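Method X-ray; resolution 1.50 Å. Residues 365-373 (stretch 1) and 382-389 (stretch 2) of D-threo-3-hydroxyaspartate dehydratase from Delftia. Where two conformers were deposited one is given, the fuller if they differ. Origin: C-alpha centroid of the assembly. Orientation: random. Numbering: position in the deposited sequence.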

ATOM      1  N   THR B 365      -2.308   2.115   5.989  1.00 10.46           N
ATOM      2  CA  THR B 365      -2.936   0.763   6.182  1.00 11.17           C
ATOM      3  C   THR B 365      -4.328   0.776   5.616  1.00 11.75           C
ATOM      4  O   THR B 365      -4.690  -0.207   4.905  1.00 11.63           O
ATOM      5  N   GLY B 366      -5.123   1.838   5.809  1.00 12.91           N
ATOM      6  CA  GLY B 366      -6.517   1.787   5.344  1.00 13.37           C
ATOM      7  C   GLY B 366      -6.578   1.597   3.816  1.00 12.28           C
ATOM      8  O   GLY B 366      -7.479   0.914   3.287  1.00 12.33           O
ATOM      9  N   ALA B 367      -5.619   2.191   3.088  1.00 12.00           N
ATOM     10  CA  ALA B 367      -5.673   2.181   1.630  1.00 11.74           C
ATOM     11  C   ALA B 367      -5.464   0.752   1.056  1.00 12.22           C
ATOM     12  O   ALA B 367      -5.712   0.489  -0.126  1.00 13.48           O
ATOM     13  N   GLN B 368      -4.946  -0.159   1.889  1.00 11.52           N
ATOM     14  CA  GLN B 368      -4.758  -1.552   1.445  0.50 10.50           C
ATOM     15  C   GLN B 368      -6.058  -2.351   1.391  1.00 11.56           C
ATOM     16  O   GLN B 368      -6.069  -3.476   0.847  1.00 13.79           O
ATOM     17  N   PHE B 369      -7.146  -1.795   1.902  1.00 12.07           N
ATOM     18  CA  PHE B 369      -8.414  -2.554   1.989  1.00 12.98           C
ATOM     19  C   PHE B 369      -9.509  -1.943   1.126  1.00 11.80           C
ATOM     20  O   PHE B 369      -9.712  -0.731   1.161  1.00 13.69           O
ATOM     21  N   PRO B 370     -10.314  -2.802   0.466  1.00 12.45           N
ATOM     22  CA  PRO B 370     -11.486  -2.305  -0.252  1.00 12.88           C
ATOM     23  C   PRO B 370     -12.512  -1.718   0.728  1.00 12.23           C
ATOM     24  O   PRO B 370     -13.328  -0.903   0.286  1.00 13.77           O
ATOM     25  N   ALA B 371     -12.526  -2.127   1.988  1.00 13.33           N
ATOM     26  CA  ALA B 371     -13.594  -1.718   2.889  1.00 13.75           C
ATOM     27  C   ALA B 371     -13.073  -1.925   4.288  1.00 12.99           C
ATOM     28  O   ALA B 371     -12.186  -2.790   4.538  1.00 15.35           O
ATOM     29  N   TYR B 372     -13.694  -1.223   5.228  1.00 12.80           N
ATOM     30  CA  TYR B 372     -13.470  -1.441   6.657  1.00 13.12           C
ATOM     31  C   TYR B 372     -14.615  -2.326   7.186  1.00 16.04           C
ATOM     32  O   TYR B 372     -15.685  -2.403   6.615  1.00 17.05           O
ATOM     33  N   GLN B 373     -14.323  -2.962   8.322  1.00 16.17           N
ATOM     34  CA  GLN B 373     -15.391  -3.657   9.081  1.00 16.05           C
ATOM     35  C   GLN B 373     -15.651  -2.781  10.316  1.00 15.42           C
ATOM     36  O   GLN B 373     -14.726  -2.697  11.198  1.00 17.42           O
ATOM     37  N   GLN B 382     -20.093  -4.182  10.324  1.00 22.20           N
ATOM     38  CA  GLN B 382     -20.761  -3.831   9.074  1.00 21.93           C
ATOM     39  C   GLN B 382     -19.712  -3.449   8.086  1.00 17.61           C
ATOM     40  O   GLN B 382     -18.726  -2.820   8.489  1.00 19.74           O
ATOM     41  N   THR B 383     -19.900  -3.715   6.795  1.00 19.19           N
ATOM     42  CA  THR B 383     -18.841  -3.428   5.832  1.00 17.86           C
ATOM     43  C   THR B 383     -19.017  -1.969   5.379  1.00 16.34           C
ATOM     44  O   THR B 383     -20.115  -1.579   4.906  1.00 19.72           O
ATOM     45  N   TRP B 384     -17.945  -1.166   5.508  1.00 16.62           N
ATOM     46  CA  TRP B 384     -17.937   0.239   5.087  1.00 17.44           C
ATOM     47  C   TRP B 384     -16.938   0.391   3.983  1.00 14.48           C
ATOM     48  O   TRP B 384     -15.713   0.367   4.220  1.00 15.22           O
ATOM     49  N   GLU B 385     -17.423   0.500   2.736  1.00 14.79           N
ATOM     50  CA  GLU B 385     -16.520   0.589   1.572  1.00 15.32           C
ATOM     51  C   GLU B 385     -15.661   1.859   1.648  1.00 13.26           C
ATOM     52  O   GLU B 385     -16.085   2.882   2.236  1.00 14.53           O
ATOM     53  N   ARG B 386     -14.510   1.796   1.019  1.00 12.34           N
ATOM     54  CA  ARG B 386     -13.701   3.013   0.859  1.00 11.53           C
ATOM     55  C   ARG B 386     -13.146   3.023  -0.538  1.00 13.53           C
ATOM     56  O   ARG B 386     -13.131   1.995  -1.257  1.00 15.97           O
ATOM     57  N   LEU B 387     -12.613   4.179  -0.964  1.00 12.61           N
ATOM     58  CA  LEU B 387     -12.169   4.357  -2.370  1.00 12.80           C
ATOM     59  C   LEU B 387     -10.699   3.910  -2.532  1.00 12.30           C
ATOM     60  O   LEU B 387      -9.850   4.153  -1.652  1.00 14.38           O
ATOM     61  N   HIS B 388     -10.452   3.291  -3.685  1.00 11.88           N
ATOM     62  CA  HIS B 388      -9.094   2.909  -4.110  1.00 11.60           C
ATOM     63  C   HIS B 388      -8.819   3.529  -5.466  1.00 11.83           C
ATOM     64  O   HIS B 388      -9.652   3.493  -6.361  1.00 15.58           O
ATOM     65  N   GLY B 389      -7.596   4.072  -5.614  1.00 13.02           N
ATOM     66  CA  GLY B 389      -7.165   4.560  -6.919  1.00 13.79           C
ATOM     67  C   GLY B 389      -7.533   6.015  -7.210  1.00 11.70           C
ATOM     68  O   GLY B 389      -7.673   6.791  -6.237  1.00 13.94           O
TER

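Two antiparallel strands, 371-373 and 382-385, set the frame, and side chains alternate between the faces of their sheet. Gln382 sits at the margin of the contact. Its extended side chain (chi1 t, chi2 t) points away from stretch 1 and serves its own strand instead, with OE1 accepting a hydrogen bond from Trp384 NE1 at 2.8 Å.

Thr383 (chi1 m) shares a face with Ala371, Gln373 and Glu385. Its two branches do different work: CG2 lies 3.5 Å from Ala371 CB, while OG1 accepts a hydrogen bond from Gln373 NE2 at 3.0 Å. Gln373 reaches this partner by folding back, m at both chi1 and chi2. Water 4 completes the polar cluster, donating to Gln373 OE1 at 2.8 Å and lying 2.9 Å from Thr383 OG1.

Trp384 (chi1 m) turns to the other face beside Tyr372. The pair meets near the backbone, CB to CB at 4.3 Å, and the end of the tryptophan then leads away. The backbone fixes this register with two hydrogen bonds, Tyr372 N to Trp384 O and Trp384 N to Tyr372 O, both 2.8 Å.

Glu385 (m, then t) contributes little with its carboxylate to the contact. Across from it, Ala371 packs CB 3.7 Å from Glu385 CA and 4.5 Å from its CG; the two CA atoms are only 4.0 Å apart.

Arg386 is the centerpiece, with the largest area covered by the other stretch. Its backbone N donates to Pro370 O at 3.0 Å, just past the strand. From there the side chain (chi1 p, chi2 t, chi3 m) threads along stretch 1: CG lies 3.4 Å from Phe369 O and CD 3.3 Å from Gly366 O. Ala367 CA lies over one face of the guanidinium, 3.5 Å from NH1, while Tyr372 OH sits at its edge and accepts a hydrogen bond from NH2 at 3.0 Å. Gly366 keeps this corner open, since a CB there would clash with Tyr372 OH at 2.4 Å and sit tightly, at 3.0 Å, against Arg386 NH2.

Leu387 points away (chi1 t, chi2 p), but its carbonyl takes part: water 2 lies 3.0 Å from Leu387 O and 2.8 Å from Ala367 O, within hydrogen-bonding reach of both, and bridges the stretches.

His388 (chi1 t) points toward stretch 1, its CD2 3.9 Å from Ala367 O. Water 1 lies 2.9 Å from Ala367 O, within hydrogen-bonding reach, and accepts a weak hydrogen bond from His388 NE2 at 3.0 Å. Gly389 makes no contact.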

ATOM      1  CB  THR B 365      -2.976   0.428   7.691  1.00 12.09           C
ATOM      2  OG1 THR B 365      -1.615   0.375   8.180  1.00 12.90           O
ATOM      3  CG2 THR B 365      -3.770  -0.858   7.960  1.00 13.59           C
ATOM      4  CB  ALA B 367      -4.587   3.107   1.064  1.00 14.19           C
ATOM      5  CB  GLN B 368      -3.770  -2.240   2.383  0.50 10.94           C
ATOM      6  CG  GLN B 368      -2.390  -1.561   2.401  0.50 10.57           C
ATOM      7  CD  GLN B 368      -1.752  -1.495   0.999  0.50  9.55           C
ATOM      8  OE1 GLN B 368      -1.863  -0.451   0.267  0.50 12.58           O
ATOM      9  NE2 GLN B 368      -1.103  -2.604   0.591  0.50 12.77           N
ATOM     10  CB  PHE B 369      -8.914  -2.590   3.434  1.00 13.15           C
ATOM     11  CG  PHE B 369      -7.992  -3.374   4.313  1.00 12.15           C
ATOM     12  CD1 PHE B 369      -6.852  -2.783   4.884  1.00 13.85           C
ATOM     13  CD2 PHE B 369      -8.249  -4.734   4.573  1.00 13.56           C
ATOM     14  CE1 PHE B 369      -5.951  -3.539   5.669  1.00 14.91           C
ATOM     15  CE2 PHE B 369      -7.358  -5.504   5.340  1.00 14.86           C
ATOM     16  CZ  PHE B 369      -6.207  -4.907   5.911  1.00 15.22           C
ATOM     17  CB  PRO B 370     -12.075  -3.557  -0.921  1.00 15.05           C
ATOM     18  CG  PRO B 370     -10.876  -4.494  -1.077  1.00 15.88           C
ATOM     19  CD  PRO B 370      -9.988  -4.236   0.122  1.00 13.77           C
ATOM     20  CB  ALA B 371     -14.912  -2.547   2.726  1.00 14.92           C
ATOM     21  CB  TYR B 372     -13.581  -0.107   7.426  1.00 15.06           C
ATOM     22  CG  TYR B 372     -12.525   0.879   7.016  1.00 12.80           C
ATOM     23  CD1 TYR B 372     -11.222   0.812   7.541  1.00 13.33           C
ATOM     24  CD2 TYR B 372     -12.811   1.915   6.117  1.00 13.25           C
ATOM     25  CE1 TYR B 372     -10.207   1.730   7.202  1.00 13.12           C
ATOM     26  CE2 TYR B 372     -11.836   2.865   5.753  1.00 13.82           C
ATOM     27  CZ  TYR B 372     -10.573   2.758   6.272  1.00 11.82           C
ATOM     28  OH  TYR B 372      -9.587   3.686   5.980  1.00 12.67           O
ATOM     29  CB  GLN B 373     -14.847  -5.073   9.452  1.00 20.00           C
ATOM     30  CG  GLN B 373     -14.732  -5.910   8.139  1.00 20.60           C
ATOM     31  CD  GLN B 373     -16.144  -6.091   7.535  1.00 20.60           C
ATOM     32  OE1 GLN B 373     -17.148  -6.156   8.251  1.00 26.31           O
ATOM     33  NE2 GLN B 373     -16.225  -6.167   6.269  1.00 26.42           N
ATOM     34  CB  GLN B 382     -21.647  -2.621   9.325  1.00 27.67           C
ATOM     35  CG  GLN B 382     -22.610  -2.303   8.236  1.00 28.09           C
ATOM     36  CD  GLN B 382     -23.567  -1.186   8.703  1.00 31.35           C
ATOM     37  OE1 GLN B 382     -23.095  -0.085   9.012  1.00 33.75           O
ATOM     38  NE2 GLN B 382     -24.870  -1.483   8.844  1.00 32.93           N
ATOM     39  CB  THR B 383     -19.069  -4.338   4.593  1.00 19.01           C
ATOM     40  OG1 THR B 383     -18.897  -5.705   4.991  1.00 24.14           O
ATOM     41  CG2 THR B 383     -17.993  -4.010   3.454  1.00 21.46           C
ATOM     42  CB  TRP B 384     -17.554   1.135   6.238  1.00 16.94           C
ATOM     43  CG  TRP B 384     -18.655   1.332   7.257  1.00 17.92           C
ATOM     44  CD1 TRP B 384     -19.904   0.675   7.338  1.00 20.94           C
ATOM     45  CD2 TRP B 384     -18.637   2.313   8.334  1.00 18.14           C
ATOM     46  NE1 TRP B 384     -20.669   1.181   8.369  1.00 21.45           N
ATOM     47  CE2 TRP B 384     -19.936   2.187   9.030  1.00 17.60           C
ATOM     48  CE3 TRP B 384     -17.686   3.292   8.772  1.00 18.47           C
ATOM     49  CZ2 TRP B 384     -20.287   3.026  10.091  1.00 20.89           C
ATOM     50  CZ3 TRP B 384     -18.033   4.110   9.885  1.00 19.26           C
ATOM     51  CH2 TRP B 384     -19.324   3.948  10.532  1.00 20.82           C
ATOM     52  CB  GLU B 385     -17.365   0.610   0.301  1.00 19.50           C
ATOM     53  CG  GLU B 385     -18.005  -0.776   0.030  1.00 27.94           C
ATOM     54  CD  GLU B 385     -18.667  -0.813  -1.321  1.00 45.40           C
ATOM     55  OE1 GLU B 385     -18.551   0.174  -2.099  1.00 56.98           O
ATOM     56  OE2 GLU B 385     -19.319  -1.850  -1.609  1.00 66.89           O
ATOM     57  CB  ARG B 386     -12.590   3.106   1.920  1.00 12.33           C
ATOM     58  CG  ARG B 386     -11.623   1.944   1.872  1.00 13.67           C
ATOM     59  CD  ARG B 386     -10.298   2.378   2.570  1.00 13.51           C
ATOM     60  NE  ARG B 386      -9.571   3.253   1.647  1.00 13.22           N
ATOM     61  CZ  ARG B 386      -8.630   4.137   2.050  1.00 11.21           C
ATOM     62  NH1 ARG B 386      -7.880   4.799   1.150  1.00 13.04           N
ATOM     63  NH2 ARG B 386      -8.453   4.440   3.363  1.00 12.53           N
ATOM     64  CB  LEU B 387     -12.223   5.863  -2.622  1.00 14.01           C
ATOM     65  CG  LEU B 387     -12.061   6.290  -4.050  1.00 20.73           C
ATOM     66  CD1 LEU B 387     -13.257   5.660  -4.785  1.00 35.95           C
ATOM     67  CD2 LEU B 387     -12.305   7.834  -3.952  1.00 27.19           C
ATOM     68  CB  HIS B 388      -9.089   1.340  -4.235  1.00 13.91           C
ATOM     69  CG  HIS B 388      -7.760   0.780  -4.541  1.00 14.13           C
ATOM     70  ND1 HIS B 388      -7.581  -0.142  -5.554  1.00 15.66           N
ATOM     71  CD2 HIS B 388      -6.538   0.948  -3.903  1.00 14.23           C
ATOM     72  CE1 HIS B 388      -6.249  -0.571  -5.506  1.00 14.01           C
ATOM     73  NE2 HIS B 388      -5.618   0.105  -4.480  1.00 16.55           N
TER
HETATM   74  O   HOH W   1      -3.763   0.857  -2.210  1.00 25.26           O
HETATM   75  O   HOH W   2      -7.609   2.280  -1.095  1.00 29.18           O
HETATM   76  O   HOH W   3      -9.629   1.010  -0.839  1.00 35.57           O
HETATM   77  O   HOH W   4     -19.577  -7.214   7.367  1.00 33.88           O